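PDB 3KUV: fluoroacetyl-CoA thioesterase, which hydrolyses fluoroacetyl-CoA to fluoroacetate and CoA before it can react with citrate synthase, and so confers fluoroacetate resistance on Streptomyces cattleya. Local coordinates for residues L84-A90 and W102-D108. The protein carries 1 engineered substitution. Numbering follows the deposited sequence.
With ACT (acetate ion), chain I.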
ATOM      1  N   LEU B  84     -14.450  -7.289  10.426  1.00 10.34           N
ATOM      2  CA  LEU B  84     -14.180  -6.183  11.380  1.00 10.35           C
ATOM      3  C   LEU B  84     -14.233  -4.835  10.662  1.00  9.20           C
ATOM      4  O   LEU B  84     -14.090  -4.786   9.456  1.00 11.32           O
ATOM      5  CB  LEU B  84     -12.754  -6.325  12.049  1.00 11.13           C
ATOM      6  CG  LEU B  84     -12.713  -7.547  12.983  1.00 11.24           C
ATOM      7  CD1 LEU B  84     -11.323  -7.595  13.549  1.00 14.33           C
ATOM      8  CD2 LEU B  84     -13.686  -7.487  14.164  1.00 14.35           C
ATOM      9  N   THR B  85     -14.452  -3.768  11.446  1.00  9.46           N
ATOM     10  CA  THR B  85     -14.451  -2.415  10.879  1.00  9.05           C
ATOM     11  C   THR B  85     -13.041  -1.828  11.148  1.00  9.52           C
ATOM     12  O   THR B  85     -12.628  -1.727  12.327  1.00 10.15           O
ATOM     13  CB  THR B  85     -15.466  -1.548  11.583  1.00  9.51           C
ATOM     14  OG1 THR B  85     -16.796  -2.136  11.440  1.00 10.35           O
ATOM     15  CG2 THR B  85     -15.516  -0.123  11.034  1.00 11.91           C
ATOM     16  N   VAL B  86     -12.388  -1.416  10.087  1.00  8.41           N
ATOM     17  CA  VAL B  86     -11.115  -0.689  10.218  1.00  9.73           C
ATOM     18  C   VAL B  86     -11.497   0.813  10.282  1.00  9.93           C
ATOM     19  O   VAL B  86     -12.222   1.351   9.373  1.00 10.90           O
ATOM     20  CB  VAL B  86     -10.169  -0.974   9.056  1.00  9.42           C
ATOM     21  CG1 VAL B  86      -8.939   0.027   9.148  1.00 10.72           C
ATOM     22  CG2 VAL B  86      -9.686  -2.397   9.171  1.00 11.43           C
ATOM     23  N   THR B  87     -11.081   1.505  11.327  1.00  9.99           N
ATOM     24  CA  THR B  87     -11.255   2.967  11.418  1.00 10.28           C
ATOM     25  C   THR B  87      -9.865   3.564  11.201  1.00  9.40           C
ATOM     26  O   THR B  87      -8.951   3.276  11.976  1.00  9.54           O
ATOM     27  CB  THR B  87     -11.803   3.405  12.782  1.00 12.43           C
ATOM     28  OG1 THR B  87     -13.134   2.870  12.973  1.00 12.47           O
ATOM     29  CG2 THR B  87     -11.834   4.933  12.925  1.00 12.75           C
ATOM     30  N   VAL B  88      -9.748   4.421  10.177  1.00  8.91           N
ATOM     31  CA  VAL B  88      -8.546   5.204   9.952  1.00  9.88           C
ATOM     32  C   VAL B  88      -8.794   6.568  10.581  1.00 10.52           C
ATOM     33  O   VAL B  88      -9.855   7.204  10.292  1.00 10.54           O
ATOM     34  CB  VAL B  88      -8.240   5.374   8.462  1.00 10.56           C
ATOM     35  CG1 VAL B  88      -7.053   6.316   8.232  1.00 12.11           C
ATOM     36  CG2 VAL B  88      -7.914   3.982   7.789  1.00 12.72           C
ATOM     37  N   THR B  89      -7.848   7.068  11.380  1.00  8.54           N
ATOM     38  CA  THR B  89      -7.884   8.476  11.856  1.00 12.03           C
ATOM     39  C   THR B  89      -6.776   9.213  11.113  1.00 10.88           C
ATOM     40  O   THR B  89      -5.603   8.734  11.139  1.00 12.02           O
ATOM     41  CB  THR B  89      -7.609   8.501  13.365  1.00 11.76           C
ATOM     42  OG1 THR B  89      -8.681   7.778  14.012  1.00 13.67           O
ATOM     43  CG2 THR B  89      -7.672   9.935  13.901  1.00 14.47           C
ATOM     44  N   ALA B  90      -7.107  10.284  10.412  1.00 10.93           N
ATOM     45  CA  ALA B  90      -6.098  11.095   9.650  1.00 10.84           C
ATOM     46  C   ALA B  90      -6.056  12.472  10.295  1.00 12.36           C
ATOM     47  O   ALA B  90      -7.087  13.114  10.455  1.00 12.37           O
ATOM     48  CB  ALA B  90      -6.513  11.266   8.228  1.00 11.32           C
ATOM     49  N   TRP B 102       0.217  14.328   6.638  1.00 12.01           N
ATOM     50  CA  TRP B 102      -0.740  13.797   7.566  1.00 11.98           C
ATOM     51  C   TRP B 102      -0.058  12.808   8.545  1.00  9.68           C
ATOM     52  O   TRP B 102       0.946  12.163   8.141  1.00 11.32           O
ATOM     53  CB  TRP B 102      -1.755  12.978   6.763  1.00 15.44           C
ATOM     54  CG  TRP B 102      -2.435  13.758   5.599  1.00 18.57           C
ATOM     55  CD1 TRP B 102      -2.006  13.911   4.300  1.00 19.16           C
ATOM     56  CD2 TRP B 102      -3.656  14.314   5.695  1.00 14.88           C
ATOM     57  NE1 TRP B 102      -2.882  14.654   3.596  1.00 15.22           N
ATOM     58  CE2 TRP B 102      -3.930  14.956   4.468  1.00 21.41           C
ATOM     59  CE3 TRP B 102      -4.572  14.440   6.796  1.00 16.55           C
ATOM     60  CZ2 TRP B 102      -5.124  15.572   4.247  1.00 13.59           C
ATOM     61  CZ3 TRP B 102      -5.667  15.090   6.603  1.00 14.16           C
ATOM     62  CH2 TRP B 102      -5.977  15.682   5.324  1.00 24.19           C
ATOM     63  N   ARG B 103      -0.567  12.685   9.772  1.00 10.61           N
ATOM     64  CA  ARG B 103      -0.319  11.578  10.648  1.00  8.93           C
ATOM     65  C   ARG B 103      -1.520  10.660  10.504  1.00 11.62           C
ATOM     66  O   ARG B 103      -2.713  11.138  10.594  1.00 12.65           O
ATOM     67  CB  ARG B 103      -0.132  12.077  12.115  1.00 11.77           C
ATOM     68  CG  ARG B 103       0.405  11.069  13.023  1.00 21.23           C
ATOM     69  CD  ARG B 103       0.622  11.483  14.523  1.00 28.42           C
ATOM     70  NE  ARG B 103       1.211  10.293  15.171  0.50 27.33           N
ATOM     71  CZ  ARG B 103       0.559   9.215  15.639  0.50 27.85           C
ATOM     72  NH1 ARG B 103      -0.766   9.102  15.585  0.50 28.04           N
ATOM     73  NH2 ARG B 103       1.271   8.220  16.183  0.50 26.10           N
ATOM     74  N   VAL B 104      -1.291   9.365  10.305  1.00 10.35           N
ATOM     75  CA  VAL B 104      -2.384   8.396  10.120  1.00 10.39           C
ATOM     76  C   VAL B 104      -2.270   7.256  11.118  1.00 10.38           C
ATOM     77  O   VAL B 104      -1.168   6.868  11.554  1.00 11.30           O
ATOM     78  CB  VAL B 104      -2.433   7.855   8.700  1.00 10.97           C
ATOM     79  CG1 VAL B 104      -2.858   8.999   7.744  1.00 12.66           C
ATOM     80  CG2 VAL B 104      -1.102   7.259   8.159  1.00 12.89           C
ATOM     81  N   SER B 105      -3.414   6.708  11.514  1.00 11.73           N
ATOM     82  CA  SER B 105      -3.386   5.482  12.330  1.00 11.99           C
ATOM     83  C   SER B 105      -4.645   4.718  12.063  1.00 12.91           C
ATOM     84  O   SER B 105      -5.627   5.276  11.484  1.00 13.19           O
ATOM     85  CB  SER B 105      -3.235   5.761  13.782  1.00 14.64           C
ATOM     86  OG  SER B 105      -4.335   6.514  14.271  1.00 20.55           O
ATOM     87  N   ALA B 106      -4.633   3.450  12.392  1.00 10.89           N
ATOM     88  CA  ALA B 106      -5.807   2.591  12.073  1.00 10.78           C
ATOM     89  C   ALA B 106      -5.983   1.539  13.181  1.00 10.28           C
ATOM     90  O   ALA B 106      -5.007   1.138  13.858  1.00 10.62           O
ATOM     91  CB  ALA B 106      -5.681   1.934  10.693  1.00 12.67           C
ATOM     92  N   HIS B 107      -7.237   1.232  13.504  0.50  3.54           N
ATOM     93  CA  HIS B 107      -7.563   0.217  14.484  0.50  5.52           C
ATOM     94  C   HIS B 107      -8.733  -0.542  13.914  0.50  3.37           C
ATOM     95  O   HIS B 107      -9.519  -0.017  13.090  0.50  2.79           O
ATOM     96  CB  HIS B 107      -7.795   0.999  15.752  0.50  7.38           C
ATOM     97  CG  HIS B 107      -9.180   1.319  16.048  0.65 15.58           C
ATOM     98  ND1 HIS B 107      -9.604   2.607  16.252  0.65 18.48           N
ATOM     99  CD2 HIS B 107     -10.287   0.536  16.127  0.65 12.32           C
ATOM    100  CE1 HIS B 107     -10.910   2.613  16.440  0.65 16.50           C
ATOM    101  NE2 HIS B 107     -11.368   1.365  16.353  0.65 12.39           N
ATOM    102  N   ASP B 108      -8.834  -1.830  14.295  1.00  9.12           N
ATOM    103  CA  ASP B 108      -9.931  -2.647  13.747  1.00  9.75           C
ATOM    104  C   ASP B 108     -11.051  -2.942  14.749  1.00 11.94           C
ATOM    105  O   ASP B 108     -11.772  -3.924  14.574  1.00 12.90           O
ATOM    106  CB  ASP B 108      -9.418  -3.949  13.086  1.00 10.36           C
ATOM    107  CG  ASP B 108      -8.676  -4.865  14.073  1.00 10.54           C
ATOM    108  OD1 ASP B 108      -8.792  -4.679  15.289  1.00 12.23           O
ATOM    109  OD2 ASP B 108      -8.019  -5.804  13.517  1.00 11.19           O
TER
HETATM  110  C   ACT I 143       4.818   9.720  16.742  1.00 38.92           C
HETATM  111  O   ACT I 143       3.624  10.177  16.911  1.00 38.06           O
HETATM  112  OXT ACT I 143       5.710  10.497  17.162  1.00 39.53           O
HETATM  113  CH3 ACT I 143       5.202   8.375  16.132  1.00 38.36           C
HETATM  114  O   HOH W   1     -14.565  -3.891  14.366  1.00 11.95           O
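Thr87 and His107 sit opposite each other as an antiparallel hydrogen-bonded pair: Thr87 N donates to His107 O at 2.8 Å, almost straight onto the carbonyl, and His107 N returns the bond to Thr87 O. Two residues further along strand 85-96, Thr89 pairs with Ser105 in the same way, with Thr89 N 2.9 Å from Ser105 O. On the Thr87-His107 face, the threonine runs outward from CB. In the one of two deposited His107 conformers described here, Thr87 CB lies over one face of the imidazole, toward the rim, in a CH-pi contact 4.2 Å from the ring centroid; the contact holds for that conformer alone. With chi1 at -64°, OG1 stands beside the backbone N and hydrogen-bonds Asp14 OD1 of strand 10-16; in the same conformer it comes within 4.1 Å of His107 NE2, too far for a hydrogen bond. On the other face of the sheet, Ala106 CB meets Val86 CG1 at 4.1 Å and Val88 CG2, while Ala90 CB reaches Trp102 CE3 at 4.0 Å, obliquely to the indole. Helix 42-57 packs against this apolar face through Leu48, Ala52, Cys53 and Met57. Where strand 85-96 begins and strand 99-107 ends, a water bridges Thr85 N and Asp108 O, and Leu84 CD1 lies 3.8 Å from Asp108 OD2. That carboxylate oxygen is held by Thr80 OG1 and a salt bridge to Lys135 of the second subunit. Strands 85-96 and 99-107 thus form a beta hairpin within the antiparallel sheet that wraps the long helix, the hallmark of the hot-dog fold.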